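Local coordinates for CRISPR/cas2 protein (Pyrococcus horikoshii OT3, PDB 6K2E), which probably takes part in the acquisition of new spacers as a Cas2 protein of a CRISPR system, at residues S2-I7 with L40-L45; N18-L23 with M50-I55; T26-R31 with Y46-R51. One frame throughout, in Å; residues are numbered along the deposited sequence.

Interaction 1: residues S2-I7 with L40-L45; sequences SHMYVI and LSKAQL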
loop_
_atom_site.group_PDB
_atom_site.type_symbol
_atom_site.label_atom_id
_atom_site.label_comp_id
_atom_site.label_asym_id
_atom_site.label_seq_id
_atom_site.Cartn_x
_atom_site.Cartn_y
_atom_site.Cartn_z
ATOM N N SER A 2 13.687 -3.787 -19.325
ATOM C CA SER A 2 12.568 -4.470 -18.683
ATOM C C SER A 2 11.933 -3.551 -17.649
ATOM O O SER A 2 12.629 -2.925 -16.839
ATOM C CB SER A 2 13.005 -5.773 -18.017
ATOM O OG SER A 2 11.894 -6.397 -17.383
ATOM N N HIS A 3 10.610 -3.492 -17.665
ATOM C CA HIS A 3 9.873 -2.557 -16.838
ATOM C C HIS A 3 8.952 -3.261 -15.851
ATOM O O HIS A 3 8.444 -4.364 -16.106
ATOM C CB HIS A 3 9.103 -1.581 -17.715
ATOM C CG HIS A 3 9.844 -0.307 -17.929
ATOM N ND1 HIS A 3 11.103 -0.276 -18.480
ATOM C CD2 HIS A 3 9.557 0.965 -17.568
ATOM C CE1 HIS A 3 11.542 0.969 -18.494
ATOM N NE2 HIS A 3 10.625 1.741 -17.942
ATOM N N MET A 4 8.790 -2.622 -14.694
ATOM C CA MET A 4 7.930 -3.109 -13.627
ATOM C C MET A 4 6.999 -1.993 -13.183
ATOM O O MET A 4 7.216 -0.821 -13.491
ATOM C CB MET A 4 8.717 -3.613 -12.406
ATOM C CG MET A 4 9.326 -5.007 -12.543
ATOM S SD MET A 4 11.003 -4.959 -13.135
ATOM C CE MET A 4 11.641 -3.690 -12.037
ATOM N N TYR A 5 5.923 -2.374 -12.503
ATOM C CA TYR A 5 5.071 -1.423 -11.798
ATOM C C TYR A 5 5.258 -1.586 -10.291
ATOM O O TYR A 5 5.350 -2.712 -9.798
ATOM C CB TYR A 5 3.597 -1.618 -12.183
ATOM C CG TYR A 5 2.738 -0.418 -11.890
ATOM C CD1 TYR A 5 2.046 -0.293 -10.676
ATOM C CD2 TYR A 5 2.624 0.601 -12.808
ATOM C CE1 TYR A 5 1.268 0.829 -10.408
ATOM C CE2 TYR A 5 1.837 1.716 -12.551
ATOM C CZ TYR A 5 1.178 1.829 -11.358
ATOM O OH TYR A 5 0.423 2.946 -11.142
ATOM N N VAL A 6 5.285 -0.471 -9.550
ATOM C CA VAL A 6 5.484 -0.552 -8.104
ATOM C C VAL A 6 4.396 0.211 -7.360
ATOM O O VAL A 6 3.849 1.195 -7.860
ATOM C CB VAL A 6 6.874 -0.049 -7.649
ATOM C CG1 VAL A 6 7.951 -1.039 -8.036
ATOM C CG2 VAL A 6 7.163 1.308 -8.214
ATOM N N ILE A 7 4.080 -0.264 -6.151
ATOM C CA ILE A 7 3.246 0.451 -5.183
ATOM C C ILE A 7 4.058 0.553 -3.905
ATOM O O ILE A 7 4.535 -0.464 -3.394
ATOM C CB ILE A 7 1.907 -0.253 -4.889
ATOM C CG1 ILE A 7 1.048 -0.399 -6.125
ATOM C CG2 ILE A 7 1.096 0.530 -3.860
ATOM C CD1 ILE A 7 -0.184 -1.253 -5.846
ATOM N N LEU A 40 8.500 1.908 -13.257
ATOM C CA LEU A 40 9.906 2.143 -13.012
ATOM C C LEU A 40 10.711 1.115 -13.785
ATOM O O LEU A 40 10.328 -0.051 -13.867
ATOM C CB LEU A 40 10.241 2.040 -11.529
ATOM C CG LEU A 40 9.974 3.238 -10.642
ATOM C CD1 LEU A 40 10.509 2.920 -9.244
ATOM C CD2 LEU A 40 10.607 4.481 -11.220
ATOM N N SER A 41 11.856 1.537 -14.299
ATOM C CA SER A 41 12.792 0.577 -14.842
ATOM C C SER A 41 13.522 -0.090 -13.691
ATOM O O SER A 41 13.401 0.310 -12.531
ATOM C CB SER A 41 13.783 1.271 -15.766
ATOM O OG SER A 41 14.859 1.793 -15.006
ATOM N N LYS A 42 14.357 -1.068 -14.012
ATOM C CA LYS A 42 14.997 -1.819 -12.948
ATOM C C LYS A 42 16.175 -1.054 -12.369
ATOM O O LYS A 42 16.417 -1.124 -11.161
ATOM C CB LYS A 42 15.455 -3.166 -13.490
ATOM C CG LYS A 42 15.638 -4.226 -12.461
ATOM C CD LYS A 42 15.045 -5.537 -12.907
ATOM C CE LYS A 42 15.387 -5.939 -14.339
ATOM N NZ LYS A 42 14.322 -6.815 -14.946
ATOM N N ALA A 43 16.861 -0.263 -13.194
ATOM C CA ALA A 43 17.899 0.620 -12.681
ATOM C C ALA A 43 17.301 1.727 -11.843
ATOM O O ALA A 43 17.895 2.131 -10.838
ATOM C CB ALA A 43 18.715 1.205 -13.836
ATOM N N GLN A 44 16.108 2.191 -12.208
ATOM C CA GLN A 44 15.482 3.254 -11.446
ATOM C C GLN A 44 14.925 2.727 -10.128
ATOM O O GLN A 44 15.026 3.424 -9.112
ATOM C CB GLN A 44 14.399 3.934 -12.288
ATOM C CG GLN A 44 14.948 4.991 -13.251
ATOM C CD GLN A 44 13.897 5.527 -14.223
ATOM O OE1 GLN A 44 12.725 5.653 -13.873
ATOM N NE2 GLN A 44 14.327 5.869 -15.448
ATOM N N LEU A 45 14.408 1.482 -10.109
ATOM C CA LEU A 45 13.924 0.896 -8.859
ATOM C C LEU A 45 15.072 0.642 -7.890
ATOM O O LEU A 45 14.943 0.902 -6.691
ATOM C CB LEU A 45 13.159 -0.408 -9.133
ATOM C CG LEU A 45 12.627 -1.181 -7.903
ATOM C CD1 LEU A 45 11.801 -0.287 -6.967
ATOM C CD2 LEU A 45 11.828 -2.426 -8.258
#
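This is an antiparallel strand pairing that runs on into strand-to-helix packing, at the end of the sheet where strand 3-11 begins and strand 35-41 gives way to helix 42-55. One hydrogen-bonded pair, M4 with L40, carries the backbone part. M4 N reaches L40 O at 3.1 Å, nearly along the C=O axis, and L40 N returns a bond to M4 O at 3.0 Å within the carbonyl plane; both are close to straight, with angles at the hydrogen of 169° and 171°. The side chains of M4, V6 and L40 share one face of the sheet, and there the helix start joins them. V6 straddles two partners: its CG2 crosses the L40 side chain at about a right angle, 3.9 Å from L40 CD1, while its CG1 meets both methyls of L45. The M4 chain, bent at its second and third torsions, brings its methyl against the helix start, so that M4 CE lies 3.9 Å from K42 CA and 4.0 Å from L45 CD2. On the reverse face the H3 ring lies flat over the backbone of S41, with S41 CA 3.9 Å above the middle of the ring. S41 is also the N-cap of helix 42-55: its OG, turned between the backbone N and the carbonyl carbon, accepts Q44 N at 3.1 Å, a capping bond at the start of the helix. Beyond the two segments, I66 of strand 61-67 packs against M4, V6 and L45, and L28 closes on V6 and L40. A central strand paired with the strand that leads straight into the second helix is a hallmark of the ferredoxin-like beta-alpha-beta-beta-alpha-beta fold of Cas2 proteins.

Interaction 2: residues N18-L23 with M50-I55; sequences NRVHKL and MRLKRI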
loop_
_atom_site.group_PDB
_atom_site.type_symbol
_atom_site.label_atom_id
_atom_site.label_comp_id
_atom_site.label_asym_id
_atom_site.label_seq_id
_atom_site.Cartn_x
_atom_site.Cartn_y
_atom_site.Cartn_z
ATOM N N ASN A 18 9.497 14.263 5.222
ATOM C CA ASN A 18 9.648 15.092 4.043
ATOM C C ASN A 18 10.736 14.591 3.109
ATOM O O ASN A 18 10.575 14.667 1.883
ATOM C CB ASN A 18 9.955 16.513 4.451
ATOM C CG ASN A 18 9.359 17.491 3.508
ATOM O OD1 ASN A 18 10.076 18.215 2.810
ATOM N ND2 ASN A 18 8.025 17.501 3.442
ATOM N N ARG A 19 11.783 13.978 3.660
ATOM C CA ARG A 19 12.831 13.455 2.809
ATOM C C ARG A 19 12.367 12.213 2.065
ATOM O O ARG A 19 12.655 12.081 0.872
ATOM C CB ARG A 19 14.057 13.099 3.652
ATOM C CG ARG A 19 14.659 14.232 4.441
ATOM C CD ARG A 19 15.805 13.741 5.321
ATOM N NE ARG A 19 16.918 13.301 4.488
ATOM C CZ ARG A 19 17.832 12.403 4.854
ATOM N NH1 ARG A 19 17.785 11.837 6.068
ATOM N NH2 ARG A 19 18.800 12.078 3.999
ATOM N N VAL A 20 11.523 11.391 2.696
ATOM C CA VAL A 20 10.990 10.211 2.023
ATOM C C VAL A 20 9.972 10.617 0.961
ATOM O O VAL A 20 9.993 10.098 -0.161
ATOM C CB VAL A 20 10.392 9.231 3.060
ATOM C CG1 VAL A 20 9.576 8.138 2.402
ATOM C CG2 VAL A 20 11.482 8.576 3.855
ATOM N N HIS A 21 9.134 11.615 1.258
ATOM C CA HIS A 21 8.092 12.033 0.319
ATOM C C HIS A 21 8.661 12.742 -0.909
ATOM O O HIS A 21 8.211 12.483 -2.034
ATOM C CB HIS A 21 7.079 12.930 1.035
ATOM C CG HIS A 21 5.904 13.328 0.191
ATOM N ND1 HIS A 21 5.886 14.484 -0.570
ATOM C CD2 HIS A 21 4.699 12.734 0.005
ATOM C CE1 HIS A 21 4.728 14.574 -1.201
ATOM N NE2 HIS A 21 3.991 13.522 -0.874
ATOM N N LYS A 22 9.673 13.603 -0.724
ATOM C CA LYS A 22 10.263 14.319 -1.857
ATOM C C LYS A 22 11.024 13.365 -2.767
ATOM O O LYS A 22 10.935 13.465 -4.001
ATOM C CB LYS A 22 11.195 15.436 -1.365
ATOM C CG LYS A 22 10.476 16.703 -0.910
ATOM C CD LYS A 22 11.435 17.877 -0.735
ATOM C CE LYS A 22 10.703 19.135 -0.240
ATOM N NZ LYS A 22 9.385 19.350 -0.913
ATOM N N LEU A 23 11.704 12.387 -2.162
ATOM C CA LEU A 23 12.431 11.375 -2.915
ATOM C C LEU A 23 11.483 10.502 -3.731
ATOM O O LEU A 23 11.737 10.267 -4.928
ATOM C CB LEU A 23 13.260 10.532 -1.950
ATOM C CG LEU A 23 13.953 9.316 -2.541
ATOM C CD1 LEU A 23 14.956 9.742 -3.611
ATOM C CD2 LEU A 23 14.608 8.455 -1.453
ATOM N N MET A 50 18.075 2.319 -3.031
ATOM C CA MET A 50 19.341 2.719 -2.428
ATOM C C MET A 50 19.217 4.087 -1.762
ATOM O O MET A 50 19.742 4.301 -0.667
ATOM C CB MET A 50 20.452 2.720 -3.484
ATOM C CG MET A 50 21.849 3.121 -2.960
ATOM S SD MET A 50 22.282 4.863 -3.255
ATOM C CE MET A 50 24.067 4.799 -3.445
ATOM N N ARG A 51 18.542 5.025 -2.413
ATOM C CA ARG A 51 18.383 6.331 -1.799
ATOM C C ARG A 51 17.410 6.279 -0.618
ATOM O O ARG A 51 17.621 6.983 0.380
ATOM C CB ARG A 51 17.952 7.343 -2.866
ATOM C CG ARG A 51 19.106 7.730 -3.799
ATOM C CD ARG A 51 18.654 8.497 -5.036
ATOM N NE ARG A 51 18.543 9.926 -4.755
ATOM C CZ ARG A 51 17.912 10.799 -5.539
ATOM N NH1 ARG A 51 17.340 10.391 -6.666
ATOM N NH2 ARG A 51 17.838 12.078 -5.189
ATOM N N LEU A 52 16.395 5.400 -0.678
ATOM C CA LEU A 52 15.511 5.193 0.468
ATOM C C LEU A 52 16.259 4.556 1.622
ATOM O O LEU A 52 16.053 4.926 2.782
ATOM C CB LEU A 52 14.334 4.298 0.083
ATOM C CG LEU A 52 13.137 4.924 -0.639
ATOM C CD1 LEU A 52 12.271 3.866 -1.296
ATOM C CD2 LEU A 52 12.319 5.769 0.311
ATOM N N LYS A 53 17.183 3.643 1.310
ATOM C CA LYS A 53 17.907 2.921 2.346
ATOM C C LYS A 53 18.845 3.838 3.117
ATOM O O LYS A 53 19.127 3.591 4.296
ATOM C CB LYS A 53 18.682 1.766 1.724
ATOM C CG LYS A 53 18.852 0.572 2.634
ATOM C CD LYS A 53 19.330 -0.617 1.841
ATOM C CE LYS A 53 18.499 -1.836 2.189
ATOM N NZ LYS A 53 18.776 -2.947 1.243
ATOM N N ARG A 54 19.306 4.913 2.484
ATOM C CA ARG A 54 20.172 5.862 3.158
ATOM C C ARG A 54 19.392 6.887 3.958
ATOM O O ARG A 54 19.994 7.593 4.768
ATOM C CB ARG A 54 21.073 6.571 2.134
ATOM C CG ARG A 54 21.927 5.600 1.304
ATOM C CD ARG A 54 23.177 6.212 0.657
ATOM N NE ARG A 54 23.802 7.245 1.482
ATOM C CZ ARG A 54 24.631 6.998 2.495
ATOM N NH1 ARG A 54 24.974 5.749 2.793
ATOM N NH2 ARG A 54 25.144 8.004 3.192
ATOM N N ILE A 55 18.072 6.919 3.825
ATOM C CA ILE A 55 17.230 7.838 4.580
ATOM C C ILE A 55 16.664 7.166 5.818
ATOM O O ILE A 55 16.719 7.730 6.914
ATOM C CB ILE A 55 16.090 8.388 3.695
ATOM C CG1 ILE A 55 16.600 9.377 2.656
ATOM C CG2 ILE A 55 15.043 9.074 4.555
ATOM C CD1 ILE A 55 15.485 9.957 1.803
#
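Helices 17-27 and 42-55 meet here side by side and almost exactly antiparallel, their local axes 173° apart and 10.3 Å from each other at closest approach, with apolar side chains interlocking between them. I55 and L23 fill the seam from the two helices. I55 has CG1 anti to the carbonyl carbon, and the extended chain beyond brings CD1 against both R19 O and L23 CD2, 3.7 Å from each, while the other branch, I55 CG2, crosses V20 obliquely to meet V20 CG2, also at 3.7 Å. From the facing helix L23, with CG anti to its backbone N, sends CD2 against the backbone of the partner, 3.6 Å from L52 N and beside L52 CG. V20 CG1 and L52 CD2 meet more loosely, the two side chains crossing at about a right angle. Each arginine then lays its flat guanidinium over a neighbouring apolar branch, the chain bent at chi3 in both. L23 CD1 sits over the centre of the R51 group, 3.7 Å from R51 CZ, whereas I55 CG1 lies toward the rim of the R19 group, 3.7 Å from R19 NH2. An alanine at I55 would probably loosen the seam, since it would remove the atoms that meet R19, V20 and L23 together. R51 NH1 finds its polar partner in Y27 OH, near the C-terminal end of helix 17-27. On the sheet side of the pair V20 rests on Y10 of strand 3-11, and L52 on V62 and I64 of strand 61-67, while R19 and R51 form the exposed outer flank.

Interaction 3: residues T26-R31 with Y46-R51; sequences TYLFWR and YELEMR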
loop_
_atom_site.group_PDB
_atom_site.type_symbol
_atom_site.label_atom_id
_atom_site.label_comp_id
_atom_site.label_asym_id
_atom_site.label_seq_id
_atom_site.Cartn_x
_atom_site.Cartn_y
_atom_site.Cartn_z
ATOM N N THR A 26 10.098 12.312 -6.963
ATOM C CA THR A 26 10.976 12.299 -8.128
ATOM C C THR A 26 10.710 11.089 -9.035
ATOM O O THR A 26 10.752 11.226 -10.261
ATOM C CB THR A 26 12.458 12.414 -7.712
ATOM O OG1 THR A 26 12.804 11.397 -6.779
ATOM C CG2 THR A 26 12.664 13.745 -7.062
ATOM N N TYR A 27 10.464 9.896 -8.462
ATOM C CA TYR A 27 10.322 8.707 -9.300
ATOM C C TYR A 27 8.881 8.345 -9.592
ATOM O O TYR A 27 8.625 7.741 -10.635
ATOM C CB TYR A 27 10.981 7.483 -8.655
ATOM C CG TYR A 27 12.466 7.572 -8.447
ATOM C CD1 TYR A 27 12.978 8.242 -7.345
ATOM C CD2 TYR A 27 13.363 6.985 -9.343
ATOM C CE1 TYR A 27 14.326 8.337 -7.128
ATOM C CE2 TYR A 27 14.733 7.077 -9.135
ATOM C CZ TYR A 27 15.199 7.763 -8.017
ATOM O OH TYR A 27 16.535 7.898 -7.739
ATOM N N LEU A 28 7.935 8.643 -8.696
ATOM C CA LEU A 28 6.627 7.995 -8.750
ATOM C C LEU A 28 5.503 9.013 -8.645
ATOM O O LEU A 28 5.702 10.172 -8.286
ATOM C CB LEU A 28 6.491 6.940 -7.637
ATOM C CG LEU A 28 7.409 5.718 -7.801
ATOM C CD1 LEU A 28 7.474 4.837 -6.561
ATOM C CD2 LEU A 28 6.959 4.930 -9.009
ATOM N N PHE A 29 4.297 8.526 -8.898
ATOM C CA PHE A 29 3.080 9.324 -8.863
ATOM C C PHE A 29 2.523 9.262 -7.453
ATOM O O PHE A 29 2.303 8.179 -6.909
ATOM C CB PHE A 29 2.081 8.794 -9.908
ATOM C CG PHE A 29 0.634 9.199 -9.685
ATOM C CD1 PHE A 29 -0.283 8.295 -9.104
ATOM C CD2 PHE A 29 0.159 10.444 -10.119
ATOM C CE1 PHE A 29 -1.631 8.648 -8.914
ATOM C CE2 PHE A 29 -1.196 10.807 -9.935
ATOM C CZ PHE A 29 -2.086 9.910 -9.332
ATOM N N TRP A 30 2.317 10.416 -6.858
ATOM C CA TRP A 30 1.703 10.483 -5.538
ATOM C C TRP A 30 0.220 10.161 -5.635
ATOM O O TRP A 30 -0.550 10.919 -6.238
ATOM C CB TRP A 30 1.924 11.867 -4.951
ATOM C CG TRP A 30 1.495 11.977 -3.580
ATOM C CD1 TRP A 30 1.398 10.974 -2.671
ATOM C CD2 TRP A 30 1.096 13.159 -2.926
ATOM N NE1 TRP A 30 0.962 11.452 -1.481
ATOM C CE2 TRP A 30 0.769 12.802 -1.606
ATOM C CE3 TRP A 30 0.988 14.500 -3.319
ATOM C CZ2 TRP A 30 0.342 13.737 -0.677
ATOM C CZ3 TRP A 30 0.555 15.434 -2.379
ATOM C CH2 TRP A 30 0.241 15.045 -1.083
ATOM N N ARG A 31 -0.175 9.019 -5.071
ATOM C CA ARG A 31 -1.583 8.632 -5.051
ATOM C C ARG A 31 -2.332 9.360 -3.945
ATOM O O ARG A 31 -3.196 10.203 -4.206
ATOM C CB ARG A 31 -1.697 7.108 -4.869
ATOM C CG ARG A 31 -3.081 6.549 -4.537
ATOM C CD ARG A 31 -4.065 6.851 -5.635
ATOM N NE ARG A 31 -3.836 6.027 -6.809
ATOM C CZ ARG A 31 -4.491 6.174 -7.950
ATOM N NH1 ARG A 31 -5.413 7.122 -8.067
ATOM N NH2 ARG A 31 -4.229 5.364 -8.965
ATOM N N TYR A 46 16.212 0.177 -8.396
ATOM C CA TYR A 46 17.384 -0.003 -7.547
ATOM C C TYR A 46 17.952 1.330 -7.070
ATOM O O TYR A 46 18.518 1.389 -5.971
ATOM C CB TYR A 46 18.453 -0.806 -8.277
ATOM C CG TYR A 46 18.322 -2.309 -8.123
ATOM C CD1 TYR A 46 18.761 -2.954 -6.978
ATOM C CD2 TYR A 46 17.762 -3.089 -9.142
ATOM C CE1 TYR A 46 18.640 -4.335 -6.846
ATOM C CE2 TYR A 46 17.642 -4.459 -9.027
ATOM C CZ TYR A 46 18.081 -5.084 -7.879
ATOM O OH TYR A 46 17.956 -6.456 -7.763
ATOM N N GLU A 47 17.820 2.401 -7.869
ATOM C CA GLU A 47 18.316 3.703 -7.424
ATOM C C GLU A 47 17.449 4.279 -6.310
ATOM O O GLU A 47 17.972 4.807 -5.318
ATOM C CB GLU A 47 18.387 4.673 -8.606
ATOM C CG GLU A 47 19.212 5.947 -8.371
ATOM C CD GLU A 47 19.170 6.897 -9.574
ATOM O OE1 GLU A 47 18.063 7.337 -9.950
ATOM O OE2 GLU A 47 20.237 7.186 -10.165
ATOM N N LEU A 48 16.128 4.139 -6.449
ATOM C CA LEU A 48 15.183 4.600 -5.444
ATOM C C LEU A 48 15.368 3.862 -4.133
ATOM O O LEU A 48 15.363 4.480 -3.062
ATOM C CB LEU A 48 13.766 4.395 -5.960
ATOM C CG LEU A 48 12.647 4.593 -4.952
ATOM C CD1 LEU A 48 12.623 6.043 -4.455
ATOM C CD2 LEU A 48 11.347 4.217 -5.596
ATOM N N GLU A 49 15.556 2.541 -4.207
ATOM C CA GLU A 49 15.715 1.727 -3.010
ATOM C C GLU A 49 17.001 2.060 -2.280
ATOM O O GLU A 49 17.024 2.093 -1.046
ATOM C CB GLU A 49 15.692 0.260 -3.390
ATOM C CG GLU A 49 15.512 -0.640 -2.218
ATOM C CD GLU A 49 16.804 -1.196 -1.752
ATOM O OE1 GLU A 49 17.795 -1.054 -2.493
ATOM O OE2 GLU A 49 16.835 -1.742 -0.638
ATOM N N MET A 50 18.075 2.319 -3.031
ATOM C CA MET A 50 19.341 2.719 -2.428
ATOM C C MET A 50 19.217 4.087 -1.762
ATOM O O MET A 50 19.742 4.301 -0.667
ATOM C CB MET A 50 20.452 2.720 -3.484
ATOM C CG MET A 50 21.849 3.121 -2.960
ATOM S SD MET A 50 22.282 4.863 -3.255
ATOM C CE MET A 50 24.067 4.799 -3.445
ATOM N N ARG A 51 18.542 5.025 -2.413
ATOM C CA ARG A 51 18.383 6.331 -1.799
ATOM C C ARG A 51 17.410 6.279 -0.618
ATOM O O ARG A 51 17.621 6.983 0.380
ATOM C CB ARG A 51 17.952 7.343 -2.866
ATOM C CG ARG A 51 19.106 7.730 -3.799
ATOM C CD ARG A 51 18.654 8.497 -5.036
ATOM N NE ARG A 51 18.543 9.926 -4.755
ATOM C CZ ARG A 51 17.912 10.799 -5.539
ATOM N NH1 ARG A 51 17.340 10.391 -6.666
ATOM N NH2 ARG A 51 17.838 12.078 -5.189
#
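At the centre of this contact is the hydroxyl of Y27, held by two side chains one turn apart on helix 42-55. It donates to E47 OE1 at 2.7 Å, approaching from above the carboxylate plane, and accepts from R51 NH1 at 2.8 Å, where it lies at the edge of the guanidinium and in its plane. The second bond is somewhat bent, with 149° at the hydrogen. Ring and carboxylate are turned steeply, their planes 70° apart. Lying between an acidic and a basic group, the hydroxyl is likely to be polarised, and it links the two charges without their having to touch. The ring is held as well: L48 CB stands 4.0 Å above the centroid, only 3° off the normal, a CH-pi contact squarely over one face. Further along, L48 CD1 reaches Y27 CD1 at 3.6 Å, ring and leucine sliding past each other in opposite directions.

Several features position these groups. Y27 has CG anti to its carbonyl carbon, which directs the ring from the weakly bonded end of helix 17-27 to the neighbouring helix. E47 stretches out with CG anti to its backbone N, and the helical bond from R51 N to E47 O, 3.0 Å long, sets the spacing of the two grips. The other L48 methyl, CD2, meets L28 CD1 at 4.0 Å, the side chains crossing at about a right angle. L48 also packs on L23 and L24 of helix 17-27, and L28 on V6 and V8 of strand 3-11 and on F36 and L40 of strand 35-41. The contact thus pins helix 42-55 to the bend where helix 17-27 passes into strand 29-32, outermost in the sheet of this chain, whose F29 is backbone-bonded to E37.

The three contacts follow helix 42-55 from its start toward its far end: interaction 1 comes first, then interaction 3, then interaction 2. Interactions 2 and 3 have centres about 8 Å apart, share M50 and R51, and touch through L23 and L48. Interactions 1 and 3, with centres about 9 Å apart, meet where L28 packs on V6 and L40; the centres of interactions 1 and 2 are about 17 Å apart and the two do not touch. Along the chain the first segments come in the order 1, 2, 3. Interactions 2 and 3 fasten helices 17-27 and 42-55 together over one face of the ferredoxin-like sheet, and interaction 1 ties the start of the second helix to that sheet.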